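Local structure of DUF3863 domain-containing protein (Parabacteroides distasonis, 3LM3) at residues P194-K206 and F387-D399. The protein is of unknown function but is probably a glycoside hydrolase or a carbohydrate deacetylase. Numbering follows the deposited sequence.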
ATOM      1  N   PRO A 194       0.797  -0.252  14.402  1.00  7.26           N
ATOM      2  CA  PRO A 194       1.535  -1.502  14.508  1.00  8.19           C
ATOM      3  C   PRO A 194       2.036  -1.764  15.942  1.00  8.72           C
ATOM      4  O   PRO A 194       2.184  -0.843  16.757  1.00  9.43           O
ATOM      5  CB  PRO A 194       2.696  -1.291  13.554  1.00  8.95           C
ATOM      6  CG  PRO A 194       2.959   0.226  13.661  1.00 10.51           C
ATOM      7  CD  PRO A 194       1.607   0.819  13.779  1.00  7.46           C
ATOM      8  N   SER A 195       2.271  -3.036  16.202  1.00  7.62           N
ATOM      9  CA  SER A 195       2.880  -3.514  17.434  1.00  6.63           C
ATOM     10  C   SER A 195       4.405  -3.409  17.405  1.00  7.41           C
ATOM     11  O   SER A 195       5.039  -3.619  16.368  1.00  8.19           O
ATOM     12  CB  SER A 195       2.530  -4.988  17.568  1.00  8.03           C
ATOM     13  OG  SER A 195       3.052  -5.587  18.743  1.00  8.13           O
ATOM     14  N   THR A 196       5.009  -3.150  18.576  1.00  8.46           N
ATOM     15  CA  THR A 196       6.453  -3.249  18.696  1.00  9.93           C
ATOM     16  C   THR A 196       6.969  -4.657  18.333  1.00  8.84           C
ATOM     17  O   THR A 196       8.140  -4.815  17.965  1.00 10.09           O
ATOM     18  CB  THR A 196       6.905  -2.862  20.123  1.00  9.49           C
ATOM     19  OG1 THR A 196       6.190  -3.617  21.079  1.00 12.95           O
ATOM     20  CG2 THR A 196       6.671  -1.357  20.388  1.00 12.29           C
ATOM     21  N   GLU A 197       6.087  -5.650  18.364  1.00  8.12           N
ATOM     22  CA  GLU A 197       6.454  -7.005  17.977  1.00  8.60           C
ATOM     23  C   GLU A 197       6.679  -7.201  16.487  1.00  9.58           C
ATOM     24  O   GLU A 197       7.503  -8.010  16.103  1.00  9.15           O
ATOM     25  CB  GLU A 197       5.393  -8.007  18.424  1.00  8.60           C
ATOM     26  CG  GLU A 197       5.255  -8.113  19.934  1.00 10.30           C
ATOM     27  CD  GLU A 197       4.179  -9.076  20.383  1.00 12.27           C
ATOM     28  OE1 GLU A 197       3.637  -9.852  19.538  1.00 11.20           O
ATOM     29  OE2 GLU A 197       3.835  -9.023  21.579  1.00 18.17           O
ATOM     30  N   HIS A 198       5.892  -6.524  15.639  1.00  8.95           N
ATOM     31  CA  HIS A 198       5.858  -6.838  14.228  1.00  8.65           C
ATOM     32  C   HIS A 198       5.035  -5.787  13.485  1.00  7.87           C
ATOM     33  O   HIS A 198       3.890  -5.502  13.873  1.00  7.80           O
ATOM     34  CB  HIS A 198       5.233  -8.216  14.011  1.00  9.23           C
ATOM     35  CG  HIS A 198       5.548  -8.819  12.678  1.00  7.87           C
ATOM     36  ND1 HIS A 198       5.091  -8.311  11.470  1.00  7.92           N
ATOM     37  CD2 HIS A 198       6.277  -9.921  12.367  1.00  7.71           C
ATOM     38  CE1 HIS A 198       5.544  -9.074  10.489  1.00  9.22           C
ATOM     39  NE2 HIS A 198       6.243 -10.073  11.011  1.00  8.62           N
ATOM     40  N   PHE A 199       5.636  -5.245  12.426  1.00  7.71           N
ATOM     41  CA  PHE A 199       5.018  -4.188  11.636  1.00  8.75           C
ATOM     42  C   PHE A 199       3.673  -4.586  10.999  1.00  8.86           C
ATOM     43  O   PHE A 199       2.870  -3.713  10.671  1.00  8.64           O
ATOM     44  CB  PHE A 199       6.001  -3.616  10.578  1.00  8.29           C
ATOM     45  CG  PHE A 199       6.179  -4.463   9.341  1.00 10.44           C
ATOM     46  CD1 PHE A 199       6.768  -5.704   9.398  1.00 12.57           C
ATOM     47  CD2 PHE A 199       5.849  -3.950   8.092  1.00 12.08           C
ATOM     48  CE1 PHE A 199       6.957  -6.455   8.240  1.00 11.82           C
ATOM     49  CE2 PHE A 199       6.060  -4.687   6.928  1.00 13.05           C
ATOM     50  CZ  PHE A 199       6.578  -5.958   7.002  1.00 11.41           C
ATOM     51  N   CYS A 200       3.425  -5.891  10.801  1.00  7.94           N
ATOM     52  CA  CYS A 200       2.169  -6.378  10.232  1.00  8.46           C
ATOM     53  C   CYS A 200       1.077  -6.636  11.280  1.00  7.91           C
ATOM     54  O   CYS A 200      -0.094  -6.902  10.923  1.00  8.56           O
ATOM     55  CB  CYS A 200       2.407  -7.691   9.507  1.00  8.57           C
ATOM     56  SG  CYS A 200       3.279  -7.513   7.933  1.00 11.53           S
ATOM     57  N   LYS A 201       1.444  -6.604  12.565  1.00  8.06           N
ATOM     58  CA  LYS A 201       0.544  -6.937  13.668  1.00  7.78           C
ATOM     59  C   LYS A 201      -0.027  -5.658  14.277  1.00  7.67           C
ATOM     60  O   LYS A 201       0.745  -4.778  14.693  1.00  8.68           O
ATOM     61  CB  LYS A 201       1.323  -7.705  14.760  1.00  8.24           C
ATOM     62  CG  LYS A 201       0.506  -7.969  15.988  1.00  7.45           C
ATOM     63  CD  LYS A 201       1.225  -8.867  17.024  1.00  8.45           C
ATOM     64  CE  LYS A 201       0.640  -8.629  18.418  1.00 10.45           C
ATOM     65  NZ  LYS A 201       0.916  -9.831  19.288  1.00  9.18           N
ATOM     66  N   PRO A 202      -1.343  -5.528  14.385  1.00  8.58           N
ATOM     67  CA  PRO A 202      -1.860  -4.431  15.202  1.00  7.85           C
ATOM     68  C   PRO A 202      -1.391  -4.481  16.672  1.00  8.48           C
ATOM     69  O   PRO A 202      -1.386  -5.542  17.290  1.00  8.84           O
ATOM     70  CB  PRO A 202      -3.379  -4.598  15.113  1.00  8.06           C
ATOM     71  CG  PRO A 202      -3.601  -5.350  13.794  1.00  7.67           C
ATOM     72  CD  PRO A 202      -2.419  -6.299  13.751  1.00  8.64           C
ATOM     73  N   ALA A 203      -0.976  -3.340  17.213  1.00  8.20           N
ATOM     74  CA  ALA A 203      -0.715  -3.236  18.645  1.00  8.21           C
ATOM     75  C   ALA A 203      -1.938  -3.727  19.415  1.00  9.19           C
ATOM     76  O   ALA A 203      -3.075  -3.351  19.129  1.00  9.52           O
ATOM     77  CB  ALA A 203      -0.362  -1.780  19.015  1.00  8.87           C
ATOM     78  N   GLN A 204      -1.699  -4.567  20.413  1.00 11.11           N
ATOM     79  CA  GLN A 204      -2.777  -5.142  21.198  1.00 10.54           C
ATOM     80  C   GLN A 204      -3.199  -4.249  22.369  1.00 10.57           C
ATOM     81  O   GLN A 204      -4.308  -4.368  22.873  1.00 11.77           O
ATOM     82  CB  GLN A 204      -2.370  -6.525  21.732  1.00  9.82           C
ATOM     83  CG  GLN A 204      -2.085  -7.536  20.585  1.00 10.02           C
ATOM     84  CD  GLN A 204      -3.290  -7.787  19.713  1.00 10.12           C
ATOM     85  OE1 GLN A 204      -4.274  -8.374  20.161  1.00 11.71           O
ATOM     86  NE2 GLN A 204      -3.231  -7.330  18.463  1.00  9.09           N
ATOM     87  N   GLY A 205      -2.319  -3.357  22.777  1.00 11.05           N
ATOM     88  CA  GLY A 205      -2.585  -2.518  23.941  1.00 12.12           C
ATOM     89  C   GLY A 205      -1.511  -1.471  24.142  1.00 13.49           C
ATOM     90  O   GLY A 205      -0.652  -1.279  23.295  1.00 12.72           O
ATOM     91  N   LYS A 206      -1.536  -0.806  25.296  1.00 13.99           N
ATOM     92  CA  LYS A 206      -0.574   0.234  25.584  1.00 14.18           C
ATOM     93  C   LYS A 206       0.895  -0.246  25.525  1.00 11.87           C
ATOM     94  O   LYS A 206       1.763   0.469  25.022  1.00 14.57           O
ATOM     95  CB  LYS A 206      -0.869   0.865  26.955  1.00 15.25           C
ATOM     96  N   PHE A 387      -6.988 -17.213   8.076  1.00  7.01           N
ATOM     97  CA  PHE A 387      -7.278 -16.869   9.453  1.00  7.37           C
ATOM     98  C   PHE A 387      -5.935 -16.645  10.105  1.00  7.02           C
ATOM     99  O   PHE A 387      -5.158 -17.598  10.287  1.00  7.87           O
ATOM    100  CB  PHE A 387      -8.075 -17.966  10.159  1.00  7.58           C
ATOM    101  CG  PHE A 387      -8.385 -17.639  11.591  1.00  7.76           C
ATOM    102  CD1 PHE A 387      -9.178 -16.529  11.904  1.00  8.39           C
ATOM    103  CD2 PHE A 387      -7.912 -18.429  12.615  1.00  9.26           C
ATOM    104  CE1 PHE A 387      -9.452 -16.207  13.219  1.00  9.67           C
ATOM    105  CE2 PHE A 387      -8.196 -18.105  13.946  1.00 10.86           C
ATOM    106  CZ  PHE A 387      -8.972 -17.008  14.239  1.00 10.46           C
ATOM    107  N   THR A 388      -5.623 -15.378  10.376  1.00  8.02           N
ATOM    108  CA  THR A 388      -4.330 -14.974  10.881  1.00  8.45           C
ATOM    109  C   THR A 388      -4.573 -14.254  12.200  1.00  9.77           C
ATOM    110  O   THR A 388      -5.194 -13.202  12.230  1.00  9.65           O
ATOM    111  CB  THR A 388      -3.637 -14.042   9.870  1.00  8.08           C
ATOM    112  OG1 THR A 388      -3.508 -14.687   8.604  1.00  9.34           O
ATOM    113  CG2 THR A 388      -2.238 -13.620  10.347  1.00 11.33           C
ATOM    114  N   ARG A 389      -4.109 -14.847  13.300  1.00 10.20           N
ATOM    115  CA  ARG A 389      -4.299 -14.281  14.627  1.00 10.32           C
ATOM    116  C   ARG A 389      -3.212 -13.302  14.999  1.00  9.21           C
ATOM    117  O   ARG A 389      -2.056 -13.521  14.744  1.00  9.32           O
ATOM    118  CB  ARG A 389      -4.335 -15.420  15.654  1.00 11.28           C
ATOM    119  CG  ARG A 389      -5.584 -16.238  15.553  1.00 12.65           C
ATOM    120  CD  ARG A 389      -5.612 -17.345  16.572  1.00 16.64           C
ATOM    121  NE  ARG A 389      -5.772 -16.823  17.917  1.00 14.84           N
ATOM    122  CZ  ARG A 389      -6.232 -17.532  18.925  1.00 21.32           C
ATOM    123  NH1 ARG A 389      -6.594 -18.805  18.748  1.00 27.64           N
ATOM    124  NH2 ARG A 389      -6.345 -16.962  20.103  1.00 22.52           N
ATOM    125  N   TYR A 390      -3.614 -12.203  15.620  1.00  9.55           N
ATOM    126  CA  TYR A 390      -2.698 -11.181  16.081  1.00  8.83           C
ATOM    127  C   TYR A 390      -2.495 -11.205  17.586  1.00  9.83           C
ATOM    128  O   TYR A 390      -1.574 -10.570  18.080  1.00 10.83           O
ATOM    129  CB  TYR A 390      -3.231  -9.810  15.674  1.00  9.95           C
ATOM    130  CG  TYR A 390      -3.448  -9.648  14.197  1.00  8.12           C
ATOM    131  CD1 TYR A 390      -2.484 -10.027  13.291  1.00 10.03           C
ATOM    132  CD2 TYR A 390      -4.599  -9.014  13.709  1.00  7.47           C
ATOM    133  CE1 TYR A 390      -2.672  -9.846  11.923  1.00  8.04           C
ATOM    134  CE2 TYR A 390      -4.793  -8.814  12.353  1.00  8.56           C
ATOM    135  CZ  TYR A 390      -3.838  -9.255  11.461  1.00  7.28           C
ATOM    136  OH  TYR A 390      -4.005  -9.037  10.103  1.00  8.05           O
ATOM    137  N   ASP A 391      -3.361 -11.902  18.304  1.00 10.48           N
ATOM    138  CA  ASP A 391      -3.209 -12.002  19.760  1.00 10.46           C
ATOM    139  C   ASP A 391      -2.015 -12.870  20.141  1.00 12.74           C
ATOM    140  O   ASP A 391      -1.422 -12.691  21.217  1.00 16.33           O
ATOM    141  CB  ASP A 391      -4.528 -12.438  20.416  1.00 11.81           C
ATOM    142  CG  ASP A 391      -4.979 -13.826  20.005  1.00 17.40           C
ATOM    143  OD1 ASP A 391      -4.698 -14.289  18.893  1.00 13.68           O
ATOM    144  OD2 ASP A 391      -5.668 -14.455  20.825  1.00 21.10           O
ATOM    145  N   LEU A 392      -1.633 -13.779  19.269  1.00 12.78           N
ATOM    146  CA  LEU A 392      -0.430 -14.568  19.412  1.00 12.03           C
ATOM    147  C   LEU A 392       0.824 -13.680  19.328  1.00 12.36           C
ATOM    148  O   LEU A 392       0.873 -12.714  18.556  1.00 10.97           O
ATOM    149  CB  LEU A 392      -0.384 -15.660  18.321  1.00 14.03           C
ATOM    150  CG  LEU A 392      -1.548 -16.654  18.286  1.00 17.64           C
ATOM    151  CD1 LEU A 392      -1.446 -17.599  17.092  1.00 17.08           C
ATOM    152  CD2 LEU A 392      -1.596 -17.446  19.602  1.00 21.14           C
ATOM    153  N   GLN A 393       1.846 -13.991  20.110  1.00 13.00           N
ATOM    154  CA  GLN A 393       3.119 -13.277  20.012  1.00 13.38           C
ATOM    155  C   GLN A 393       3.679 -13.394  18.599  1.00 13.62           C
ATOM    156  O   GLN A 393       3.611 -14.460  17.991  1.00 15.64           O
ATOM    157  CB  GLN A 393       4.161 -13.790  21.040  1.00 16.17           C
ATOM    158  CG  GLN A 393       5.451 -12.980  21.036  1.00 16.93           C
ATOM    159  CD  GLN A 393       6.413 -13.285  22.172  1.00 32.64           C
ATOM    160  OE1 GLN A 393       6.170 -14.157  22.998  1.00 38.40           O
ATOM    161  NE2 GLN A 393       7.521 -12.548  22.212  1.00 33.47           N
ATOM    162  N   ALA A 394       4.192 -12.288  18.065  1.00 11.82           N
ATOM    163  CA  ALA A 394       4.854 -12.273  16.783  1.00 12.13           C
ATOM    164  C   ALA A 394       6.298 -11.809  16.948  1.00 10.97           C
ATOM    165  O   ALA A 394       6.672 -11.202  17.963  1.00 13.39           O
ATOM    166  CB  ALA A 394       4.080 -11.336  15.791  1.00 12.14           C
ATOM    167  N   HIS A 395       7.106 -12.150  15.958  1.00 11.35           N
ATOM    168  CA  HIS A 395       8.546 -11.856  15.892  0.50 12.52           C
ATOM    169  C   HIS A 395       8.954 -11.477  14.485  1.00 12.20           C
ATOM    170  O   HIS A 395       8.565 -12.208  13.556  1.00 13.17           O
ATOM    171  CB  HIS A 395       9.359 -13.113  16.240  0.50 12.28           C
ATOM    172  CG  HIS A 395       8.998 -13.717  17.554  0.50 11.14           C
ATOM    173  ND1 HIS A 395       8.084 -14.746  17.681  0.50 11.95           N
ATOM    174  CD2 HIS A 395       9.409 -13.416  18.803  0.50 10.73           C
ATOM    175  CE1 HIS A 395       7.952 -15.049  18.958  0.50 11.79           C
ATOM    176  NE2 HIS A 395       8.746 -14.262  19.659  0.50 14.74           N
ATOM    177  N   GLU A 396       9.794 -10.466  14.313  1.00  9.47           N
ATOM    178  CA  GLU A 396      10.367 -10.145  13.029  1.00 10.95           C
ATOM    179  C   GLU A 396      11.737 -10.790  12.891  1.00 10.28           C
ATOM    180  O   GLU A 396      12.352 -11.182  13.898  1.00 12.48           O
ATOM    181  CB  GLU A 396      10.508  -8.613  12.893  1.00  9.89           C
ATOM    182  CG  GLU A 396       9.224  -7.813  12.863  1.00  9.26           C
ATOM    183  CD  GLU A 396       9.479  -6.329  12.946  1.00  9.34           C
ATOM    184  OE1 GLU A 396      10.602  -5.894  13.332  1.00 10.64           O
ATOM    185  OE2 GLU A 396       8.568  -5.579  12.536  1.00  8.59           O
ATOM    186  N   PRO A 397      12.240 -10.853  11.657  1.00  9.54           N
ATOM    187  CA  PRO A 397      13.633 -11.323  11.483  1.00 10.13           C
ATOM    188  C   PRO A 397      14.652 -10.503  12.254  1.00 11.01           C
ATOM    189  O   PRO A 397      14.500  -9.296  12.410  1.00 12.82           O
ATOM    190  CB  PRO A 397      13.845 -11.212   9.971  1.00 10.22           C
ATOM    191  CG  PRO A 397      12.494 -11.249   9.407  1.00 10.94           C
ATOM    192  CD  PRO A 397      11.591 -10.575  10.365  1.00 10.06           C
ATOM    193  N   ALA A 398      15.705 -11.169  12.731  1.00 10.80           N
ATOM    194  CA  ALA A 398      16.823 -10.513  13.316  1.00 13.33           C
ATOM    195  C   ALA A 398      17.463  -9.606  12.265  1.00 14.66           C
ATOM    196  O   ALA A 398      17.266  -9.793  11.040  1.00 15.42           O
ATOM    197  CB  ALA A 398      17.826 -11.566  13.808  1.00 15.00           C
ATOM    198  N   ASP A 399      18.147  -8.582  12.750  1.00 15.43           N
ATOM    199  CA  ASP A 399      18.736  -7.579  11.844  1.00 14.27           C
ATOM    200  C   ASP A 399      19.479  -8.235  10.668  1.00 14.32           C
ATOM    201  O   ASP A 399      20.416  -9.016  10.866  1.00 13.73           O
ATOM    202  CB  ASP A 399      19.757  -6.714  12.576  1.00 15.70           C
ATOM    203  CG  ASP A 399      19.217  -5.398  13.060  1.00 16.04           C
ATOM    204  OD1 ASP A 399      18.135  -4.958  12.644  1.00 11.53           O
ATOM    205  OD2 ASP A 399      19.942  -4.769  13.864  1.00 21.94           O
TER
HETATM  206  O   HOH W   1      10.094  -8.665  16.672  1.00 17.06           O
HETATM  207  O   HOH W   2       8.069 -12.279  10.364  1.00 24.22           O
HETATM  208  O   HOH W   3      -0.246 -10.378  21.953  1.00 19.82           O
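K201 NZ donates to L392 O at 3.0 Å, tying 194-206 to the chain that leaves the last strand, 383-389, of the four-stranded antiparallel sheet. Two consecutive type I beta turns, S195 to H198 and H198 to K201, carry E197, H198, F199 and K201, and E197 N donates to S195 OG, an ST turn. K201 runs out extended, CG anti to the backbone N (chi1 174°); a weak bond to Y390 O and a water that donates to D391 O join NZ. E197 OE1 takes K201 NZ, its salt-bridge partner, at 2.7 Å on one face of its carboxylate plane and A394 N at 2.9 Å on the other, the latter nearly straight at 170°. With an alanine here instead of K201, L392 O would probably lose this donor and E197 its positive partner, though A394 N could still bind OE1.

At the far end, E396 OE2 accepts F199 N at 3.0 Å on its anti side and also A154 N, while OE1 forms a salt bridge with R120. A water accepts from E396 N and donates to E197 O. The CG of E396 lies over one face of the H198 ring, whose ND1 accepts C200 N in the ring plane; another water links H198 NE2 with H395 O. Y390 OH bonds to G186 O, whereas C200 O, beside Y390 CE1, is buried with no partner in the model. Q204 NE2 donates to P202 O and to K365 O. T388 O lies over one face of the Y390 ring; over the opposite one, P202 CD makes a CH-pi contact, 3.5 Å from the ring centroid and 13° off its normal.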